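Local coordinates for DspB (Aggregatibacter actinomycetemcomitans, PDB 1YHT), which probably cleaves beta-linked N-acetylhexosamine units as a family 20 glycoside hydrolase, and is thought thereby to disperse bacterial biofilms, at residues Thr19-Asp24 / Asn48-His53; Leu52-His57 / Pro113-Pro118. All coordinates share one frame; numbering follows the deposited sequence.

Contacts 1 and 2 are successive joints of one parallel sheet, the TIM barrel of the family 20 catalytic domain. Strand 49-53 lies between strands 18-24 and 110-117. It pairs with the first in contact 1 and with the second in contact 2, and L52 and H53 belong to both. Along the chain, 19-24 comes first, then 48-53, then the continuation to residue 57, and last 113-118. The centres are about 12 Å apart. A probable hydrogen bond from H51 NE2 to E114 OE1, 2.8 Å, ties the two together. Contact 2 lies at the C-terminal strand ends, the side where TIM-barrel enzymes carry their active sites.

Contact 1: residues Thr19-Asp24 / Asn48-His53; sequences TGLMLD and NFLHLH
M22 packs against H51 and H53 across the first beta-alpha-beta unit of the TIM barrel, whose helix 32-44 connects two parallel strands. With CG anti to the backbone N (chi1 -167°), the M22 side chain is set over the H51 ring. Its CB is 3.9 Å from H51 ND1. CG sits over the centre of the ring, 3.3 Å from the centroid, in a close CH-pi contact. A bend at chi2 (-89°) carries SD to 3.5 Å from H53 CB. SD also lies over the H51 face and obliquely to the H53 ring. CE, the tip, stays 4.6 Å from H53 CB. W330 also touches this side chain. The H51 nitrogens bond to Y272 and E114, and its ring stacks with H179.

On the other face these two strands carry L21, L23, L50 and L52. L21 and L50 run side by side, L21 CD2 to L50 CD1 3.8 Å, and helix 32-44 covers them with F38 and I39. Backbone bonds alternate, as from H51 N to L21 O, 2.7 Å. G20 CA lies over the face of the F49 ring. T19 O accepts from N48 N and F49 N, and T19 N donates to N48 OD1 at 3.0 Å.

Contact 2: residues Leu52-His57 / Pro113-Pro118; sequences LHFSDH and PELDSP
H53 and E114 meet in a buried polar cluster at the C-terminal mouth of the barrel, the active-site side of TIM-barrel enzymes. H53 ND1 donates to E114 OE1 at 2.6 Å, nearly straight at 165°. The oxygen lies in the plane of the imidazole ring. The histidine, however, approaches from above the carboxylate plane, and the two planes are 76° apart. E114 reaches across with an extended chain, its CG anti to the backbone N (chi1 -174°). OE1 is shared with H51, and W216 NE1 holds OE2, which together fix the carboxylate. On the far side of the ring, H53 NE2 donates to the anti lone pair of D56 OD2, 2.6 Å away. The imidazole is thus gripped at both nitrogens. D116 OD2 is also at the ring edge, 4.3 Å from D56 OD2. The other oxygens of these two carboxylates bond elsewhere, D116 OD1 to G182 N and D56 OD1 to H120 ND1.

The backbones pair through E114 N to L52 O, 3.1 Å. Farther along, two waters bridge the segments. One accepts from S55 N, donates to E114 O and lies over the H53 ring. The other joins S55 OG to D116 O.

F54 turns to the apolar side. E114 O lies over one face of its ring, and P113 CB meets the ring edge at F54 CE2, 3.7 Å away. P113 and L115 then pack on helix 154-171 and on F178 of strand 177-181, while S55 and L115 touch I124 of helix 122-132.

Contact 1: residues Thr19-Asp24 / Asn48-His53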
ATOM      1  N   THR A  19     -10.991  -7.476  -4.911  1.00 12.36           N
ATOM      2  CA  THR A  19      -9.948  -7.409  -5.911  1.00 12.54           C
ATOM      3  C   THR A  19      -9.838  -6.012  -6.486  1.00 12.32           C
ATOM      4  O   THR A  19     -10.842  -5.274  -6.578  1.00 11.81           O
ATOM      5  CB  THR A  19     -10.205  -8.449  -7.038  1.00 13.90           C
ATOM      6  OG1 THR A  19      -8.994  -8.661  -7.777  1.00 17.81           O
ATOM      7  CG2 THR A  19     -11.290  -7.961  -7.965  1.00 14.26           C
ATOM      8  N   GLY A  20      -8.620  -5.648  -6.842  1.00 10.55           N
ATOM      9  CA  GLY A  20      -8.347  -4.315  -7.374  1.00  9.68           C
ATOM     10  C   GLY A  20      -6.907  -4.014  -7.627  1.00  8.12           C
ATOM     11  O   GLY A  20      -6.115  -4.905  -7.968  1.00  7.78           O
ATOM     12  N   LEU A  21      -6.582  -2.741  -7.438  1.00  7.65           N
ATOM     13  CA  LEU A  21      -5.301  -2.170  -7.767  1.00  6.63           C
ATOM     14  C   LEU A  21      -4.718  -1.526  -6.530  1.00  6.55           C
ATOM     15  O   LEU A  21      -5.410  -0.803  -5.790  1.00  3.92           O
ATOM     16  CB  LEU A  21      -5.462  -1.085  -8.822  1.00  7.17           C
ATOM     17  CG  LEU A  21      -4.275  -0.243  -9.215  1.00  5.24           C
ATOM     18  CD1 LEU A  21      -3.225  -1.068  -9.846  1.00  7.43           C
ATOM     19  CD2 LEU A  21      -4.748   0.838 -10.133  1.00  7.91           C
ATOM     20  N   MET A  22      -3.433  -1.764  -6.327  1.00  5.85           N
ATOM     21  CA  MET A  22      -2.668  -0.907  -5.436  1.00  6.85           C
ATOM     22  C   MET A  22      -1.850   0.031  -6.300  1.00  6.42           C
ATOM     23  O   MET A  22      -1.004  -0.396  -7.131  1.00  6.40           O
ATOM     24  CB  MET A  22      -1.756  -1.759  -4.564  1.00  7.54           C
ATOM     25  CG  MET A  22      -1.165  -1.045  -3.435  1.00 11.14           C
ATOM     26  SD  MET A  22       0.384  -0.168  -3.573  1.00 18.94           S
ATOM     27  CE  MET A  22       1.335  -0.569  -5.022  1.00 13.56           C
ATOM     28  N   LEU A  23      -2.051   1.316  -6.094  1.00  5.77           N
ATOM     29  CA  LEU A  23      -1.392   2.298  -6.937  1.00  6.40           C
ATOM     30  C   LEU A  23      -0.484   3.104  -6.043  1.00  6.81           C
ATOM     31  O   LEU A  23      -0.949   3.732  -5.062  1.00  5.04           O
ATOM     32  CB  LEU A  23      -2.413   3.233  -7.622  1.00  5.50           C
ATOM     33  CG  LEU A  23      -1.777   4.178  -8.674  1.00  7.25           C
ATOM     34  CD1 LEU A  23      -1.185   3.478  -9.891  1.00  7.03           C
ATOM     35  CD2 LEU A  23      -2.760   5.194  -9.118  1.00  9.63           C
ATOM     36  N   ASP A  24       0.806   3.081  -6.381  1.00  7.64           N
ATOM     37  CA  ASP A  24       1.821   3.829  -5.642  1.00  7.61           C
ATOM     38  C   ASP A  24       1.934   5.199  -6.291  1.00  7.94           C
ATOM     39  O   ASP A  24       2.555   5.369  -7.329  1.00  7.41           O
ATOM     40  CB  ASP A  24       3.140   3.068  -5.640  1.00  7.32           C
ATOM     41  CG  ASP A  24       4.335   3.905  -5.217  1.00  7.24           C
ATOM     42  OD1 ASP A  24       4.200   5.000  -4.605  1.00  7.58           O
ATOM     43  OD2 ASP A  24       5.465   3.429  -5.489  1.00  8.63           O
ATOM     44  N   ASN A  48     -13.296  -4.271  -7.159  1.00 10.07           N
ATOM     45  CA  ASN A  48     -13.984  -3.436  -6.196  1.00 10.42           C
ATOM     46  C   ASN A  48     -13.159  -2.532  -5.273  1.00  9.48           C
ATOM     47  O   ASN A  48     -13.753  -1.869  -4.437  1.00  9.67           O
ATOM     48  CB  ASN A  48     -14.960  -4.265  -5.394  1.00 12.47           C
ATOM     49  CG  ASN A  48     -14.321  -5.438  -4.855  1.00 15.20           C
ATOM     50  OD1 ASN A  48     -13.148  -5.381  -4.508  1.00 15.62           O
ATOM     51  ND2 ASN A  48     -15.041  -6.543  -4.834  1.00 18.86           N
ATOM     52  N   PHE A  49     -11.835  -2.464  -5.450  1.00  7.66           N
ATOM     53  CA  PHE A  49     -11.042  -1.532  -4.663  1.00  7.45           C
ATOM     54  C   PHE A  49      -9.846  -0.941  -5.369  1.00  6.62           C
ATOM     55  O   PHE A  49      -9.257  -1.529  -6.297  1.00  4.95           O
ATOM     56  CB  PHE A  49     -10.674  -2.113  -3.276  1.00  7.19           C
ATOM     57  CG  PHE A  49      -9.573  -3.138  -3.285  1.00  6.04           C
ATOM     58  CD1 PHE A  49      -8.245  -2.731  -3.286  1.00  8.46           C
ATOM     59  CD2 PHE A  49      -9.852  -4.493  -3.184  1.00  8.22           C
ATOM     60  CE1 PHE A  49      -7.203  -3.643  -3.201  1.00  9.02           C
ATOM     61  CE2 PHE A  49      -8.820  -5.453  -3.091  1.00  9.43           C
ATOM     62  CZ  PHE A  49      -7.501  -5.051  -3.145  1.00  9.83           C
ATOM     63  N   LEU A  50      -9.510   0.252  -4.882  1.00  6.67           N
ATOM     64  CA  LEU A  50      -8.264   0.956  -5.224  1.00  7.08           C
ATOM     65  C   LEU A  50      -7.539   1.282  -3.890  1.00  6.86           C
ATOM     66  O   LEU A  50      -8.019   2.102  -3.094  1.00  6.63           O
ATOM     67  CB  LEU A  50      -8.586   2.243  -6.000  1.00  6.61           C
ATOM     68  CG  LEU A  50      -7.364   3.152  -6.317  1.00  7.91           C
ATOM     69  CD1 LEU A  50      -6.302   2.444  -7.081  1.00  9.55           C
ATOM     70  CD2 LEU A  50      -7.850   4.338  -7.163  1.00 11.71           C
ATOM     71  N   HIS A  51      -6.455   0.555  -3.659  1.00  6.15           N
ATOM     72  CA  HIS A  51      -5.525   0.726  -2.542  1.00  6.17           C
ATOM     73  C   HIS A  51      -4.507   1.793  -2.928  1.00  6.34           C
ATOM     74  O   HIS A  51      -3.640   1.609  -3.812  1.00  5.81           O
ATOM     75  CB  HIS A  51      -4.958  -0.685  -2.230  1.00  5.90           C
ATOM     76  CG  HIS A  51      -3.803  -0.749  -1.256  1.00  6.20           C
ATOM     77  ND1 HIS A  51      -3.171  -1.951  -0.975  1.00  6.72           N
ATOM     78  CD2 HIS A  51      -3.132   0.203  -0.556  1.00  7.44           C
ATOM     79  CE1 HIS A  51      -2.169  -1.730  -0.141  1.00  9.73           C
ATOM     80  NE2 HIS A  51      -2.101  -0.432   0.108  1.00  5.30           N
ATOM     81  N   LEU A  52      -4.648   2.943  -2.278  1.00  7.04           N
ATOM     82  CA  LEU A  52      -3.885   4.144  -2.627  1.00  7.27           C
ATOM     83  C   LEU A  52      -2.699   4.305  -1.730  1.00  6.41           C
ATOM     84  O   LEU A  52      -2.828   4.758  -0.574  1.00  5.01           O
ATOM     85  CB  LEU A  52      -4.741   5.387  -2.548  1.00  7.42           C
ATOM     86  CG  LEU A  52      -4.219   6.574  -3.365  1.00 11.53           C
ATOM     87  CD1 LEU A  52      -4.267   6.277  -4.890  1.00 15.23           C
ATOM     88  CD2 LEU A  52      -4.985   7.856  -3.049  1.00 11.66           C
ATOM     89  N   HIS A  53      -1.532   3.950  -2.282  1.00  5.73           N
ATOM     90  CA  HIS A  53      -0.243   4.055  -1.569  1.00  6.18           C
ATOM     91  C   HIS A  53       0.334   5.430  -1.860  1.00  6.17           C
ATOM     92  O   HIS A  53       1.150   5.575  -2.768  1.00  5.66           O
ATOM     93  CB  HIS A  53       0.685   2.909  -2.033  1.00  5.93           C
ATOM     94  CG  HIS A  53       1.959   2.791  -1.243  1.00  6.00           C
ATOM     95  ND1 HIS A  53       2.096   1.934  -0.169  1.00  7.15           N
ATOM     96  CD2 HIS A  53       3.153   3.409  -1.387  1.00  6.39           C
ATOM     97  CE1 HIS A  53       3.324   2.046   0.319  1.00  8.07           C
ATOM     98  NE2 HIS A  53       3.986   2.936  -0.405  1.00  5.57           N
TER

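Contact 2: residues Leu52-His57 / Pro113-Pro118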
ATOM      1  N   LEU A  52      -4.648   2.943  -2.278  1.00  7.04           N
ATOM      2  CA  LEU A  52      -3.885   4.144  -2.627  1.00  7.27           C
ATOM      3  C   LEU A  52      -2.699   4.305  -1.730  1.00  6.41           C
ATOM      4  O   LEU A  52      -2.828   4.758  -0.574  1.00  5.01           O
ATOM      5  CB  LEU A  52      -4.741   5.387  -2.548  1.00  7.42           C
ATOM      6  CG  LEU A  52      -4.219   6.574  -3.365  1.00 11.53           C
ATOM      7  CD1 LEU A  52      -4.267   6.277  -4.890  1.00 15.23           C
ATOM      8  CD2 LEU A  52      -4.985   7.856  -3.049  1.00 11.66           C
ATOM      9  N   HIS A  53      -1.532   3.950  -2.282  1.00  5.73           N
ATOM     10  CA  HIS A  53      -0.243   4.055  -1.569  1.00  6.18           C
ATOM     11  C   HIS A  53       0.334   5.430  -1.860  1.00  6.17           C
ATOM     12  O   HIS A  53       1.150   5.575  -2.768  1.00  5.66           O
ATOM     13  CB  HIS A  53       0.685   2.909  -2.033  1.00  5.93           C
ATOM     14  CG  HIS A  53       1.959   2.791  -1.243  1.00  6.00           C
ATOM     15  ND1 HIS A  53       2.096   1.934  -0.169  1.00  7.15           N
ATOM     16  CD2 HIS A  53       3.153   3.409  -1.387  1.00  6.39           C
ATOM     17  CE1 HIS A  53       3.324   2.046   0.319  1.00  8.07           C
ATOM     18  NE2 HIS A  53       3.986   2.936  -0.405  1.00  5.57           N
ATOM     19  N   PHE A  54      -0.105   6.430  -1.085  1.00  5.34           N
ATOM     20  CA  PHE A  54       0.200   7.871  -1.312  1.00  5.35           C
ATOM     21  C   PHE A  54       1.330   8.428  -0.451  1.00  6.70           C
ATOM     22  O   PHE A  54       1.718   9.585  -0.619  1.00  5.86           O
ATOM     23  CB  PHE A  54      -1.066   8.766  -1.123  1.00  5.92           C
ATOM     24  CG  PHE A  54      -1.647   8.726   0.265  1.00  5.01           C
ATOM     25  CD1 PHE A  54      -1.136   9.527   1.282  1.00  3.86           C
ATOM     26  CD2 PHE A  54      -2.688   7.886   0.557  1.00  4.27           C
ATOM     27  CE1 PHE A  54      -1.640   9.449   2.545  1.00  7.87           C
ATOM     28  CE2 PHE A  54      -3.187   7.821   1.825  1.00  7.99           C
ATOM     29  CZ  PHE A  54      -2.667   8.614   2.815  1.00  7.79           C
ATOM     30  N   SER A  55       1.860   7.597   0.460  1.00  6.64           N
ATOM     31  CA  SER A  55       2.861   8.053   1.420  1.00  7.37           C
ATOM     32  C   SER A  55       4.040   7.028   1.450  1.00  7.49           C
ATOM     33  O   SER A  55       3.837   5.829   1.683  1.00  7.14           O
ATOM     34  CB  SER A  55       2.229   8.209   2.792  1.00  7.26           C
ATOM     35  OG  SER A  55       3.197   8.526   3.789  1.00 11.16           O
ATOM     36  N   ASP A  56       5.250   7.513   1.196  1.00  7.28           N
ATOM     37  CA  ASP A  56       6.435   6.654   1.274  1.00  8.46           C
ATOM     38  C   ASP A  56       7.644   7.551   1.518  1.00  8.29           C
ATOM     39  O   ASP A  56       7.480   8.685   1.924  1.00  7.94           O
ATOM     40  CB  ASP A  56       6.588   5.764   0.014  1.00  7.99           C
ATOM     41  CG  ASP A  56       7.185   4.388   0.331  1.00  8.28           C
ATOM     42  OD1 ASP A  56       8.393   4.375   0.717  1.00  8.20           O
ATOM     43  OD2 ASP A  56       6.461   3.313   0.240  1.00  8.07           O
ATOM     44  N   HIS A  57       8.853   7.076   1.252  1.00  8.96           N
ATOM     45  CA  HIS A  57      10.026   7.902   1.472  1.00  8.57           C
ATOM     46  C   HIS A  57      10.092   9.145   0.583  1.00  8.90           C
ATOM     47  O   HIS A  57      10.432  10.221   1.057  1.00  8.43           O
ATOM     48  CB  HIS A  57      11.307   7.111   1.239  1.00  9.60           C
ATOM     49  CG  HIS A  57      11.453   5.918   2.106  1.00  7.13           C
ATOM     50  ND1 HIS A  57      11.635   6.017   3.465  1.00  9.66           N
ATOM     51  CD2 HIS A  57      11.571   4.606   1.802  1.00  7.82           C
ATOM     52  CE1 HIS A  57      11.827   4.812   3.967  1.00 10.40           C
ATOM     53  NE2 HIS A  57      11.806   3.937   2.982  1.00  8.40           N
ATOM     54  N   PRO A 113      -7.038   3.977   1.726  1.00  6.42           N
ATOM     55  CA  PRO A 113      -5.781   4.723   1.925  1.00  6.56           C
ATOM     56  C   PRO A 113      -4.752   3.883   2.669  1.00  6.75           C
ATOM     57  O   PRO A 113      -5.132   3.101   3.538  1.00  7.49           O
ATOM     58  CB  PRO A 113      -6.217   5.952   2.745  1.00  6.36           C
ATOM     59  CG  PRO A 113      -7.343   5.399   3.654  1.00  7.84           C
ATOM     60  CD  PRO A 113      -8.121   4.484   2.609  1.00  7.73           C
ATOM     61  N   GLU A 114      -3.463   4.076   2.344  1.00  7.11           N
ATOM     62  CA  GLU A 114      -2.348   3.470   3.055  1.00  7.37           C
ATOM     63  C   GLU A 114      -1.450   4.542   3.597  1.00  7.63           C
ATOM     64  O   GLU A 114      -0.774   5.257   2.832  1.00  7.12           O
ATOM     65  CB  GLU A 114      -1.493   2.492   2.195  1.00  7.47           C
ATOM     66  CG  GLU A 114      -0.421   1.781   3.030  1.00  8.72           C
ATOM     67  CD  GLU A 114       0.554   0.893   2.277  1.00 10.59           C
ATOM     68  OE1 GLU A 114       0.329   0.558   1.092  1.00  9.41           O
ATOM     69  OE2 GLU A 114       1.603   0.564   2.900  1.00  8.51           O
ATOM     70  N   LEU A 115      -1.402   4.618   4.928  1.00  7.71           N
ATOM     71  CA  LEU A 115      -0.463   5.479   5.620  1.00  7.39           C
ATOM     72  C   LEU A 115       0.591   4.548   6.202  1.00  7.23           C
ATOM     73  O   LEU A 115       0.384   3.958   7.234  1.00  6.56           O
ATOM     74  CB  LEU A 115      -1.201   6.286   6.706  1.00  7.60           C
ATOM     75  CG  LEU A 115      -0.440   7.442   7.348  1.00 10.62           C
ATOM     76  CD1 LEU A 115      -0.227   8.559   6.346  1.00  9.21           C
ATOM     77  CD2 LEU A 115      -1.170   7.935   8.599  1.00 11.09           C
ATOM     78  N   ASP A 116       1.702   4.391   5.483  1.00  7.09           N
ATOM     79  CA  ASP A 116       2.669   3.369   5.811  1.00  7.66           C
ATOM     80  C   ASP A 116       3.515   3.819   7.029  1.00  7.27           C
ATOM     81  O   ASP A 116       3.820   5.007   7.210  1.00  9.00           O
ATOM     82  CB  ASP A 116       3.553   3.031   4.593  1.00  6.36           C
ATOM     83  CG  ASP A 116       4.225   1.675   4.699  1.00 10.15           C
ATOM     84  OD1 ASP A 116       4.249   1.086   5.818  1.00  9.74           O
ATOM     85  OD2 ASP A 116       4.771   1.223   3.648  1.00  5.24           O
ATOM     86  N   SER A 117       3.810   2.842   7.859  1.00  8.47           N
ATOM     87  CA  SER A 117       4.642   2.985   9.055  1.00  8.26           C
ATOM     88  C   SER A 117       4.934   1.578   9.551  1.00  9.54           C
ATOM     89  O   SER A 117       4.247   0.617   9.160  1.00  8.76           O
ATOM     90  CB  SER A 117       3.983   3.843  10.124  1.00  7.97           C
ATOM     91  OG  SER A 117       3.106   3.118  10.971  1.00 11.15           O
ATOM     92  N   PRO A 118       5.976   1.429  10.407  1.00  9.43           N
ATOM     93  CA  PRO A 118       6.875   2.450  10.935  1.00  9.41           C
ATOM     94  C   PRO A 118       7.978   2.920  10.011  1.00  9.26           C
ATOM     95  O   PRO A 118       8.624   3.925  10.328  1.00  9.46           O
ATOM     96  CB  PRO A 118       7.538   1.739  12.146  1.00 11.03           C
ATOM     97  CG  PRO A 118       7.473   0.350  11.858  1.00  9.75           C
ATOM     98  CD  PRO A 118       6.265   0.107  10.965  1.00 10.14           C
TER
HETATM   99  O   HOH W   1       1.412   4.764   1.271  1.00  4.83           O
HETATM  100  O   HOH W   2       4.116   6.389   4.875  1.00  7.82           O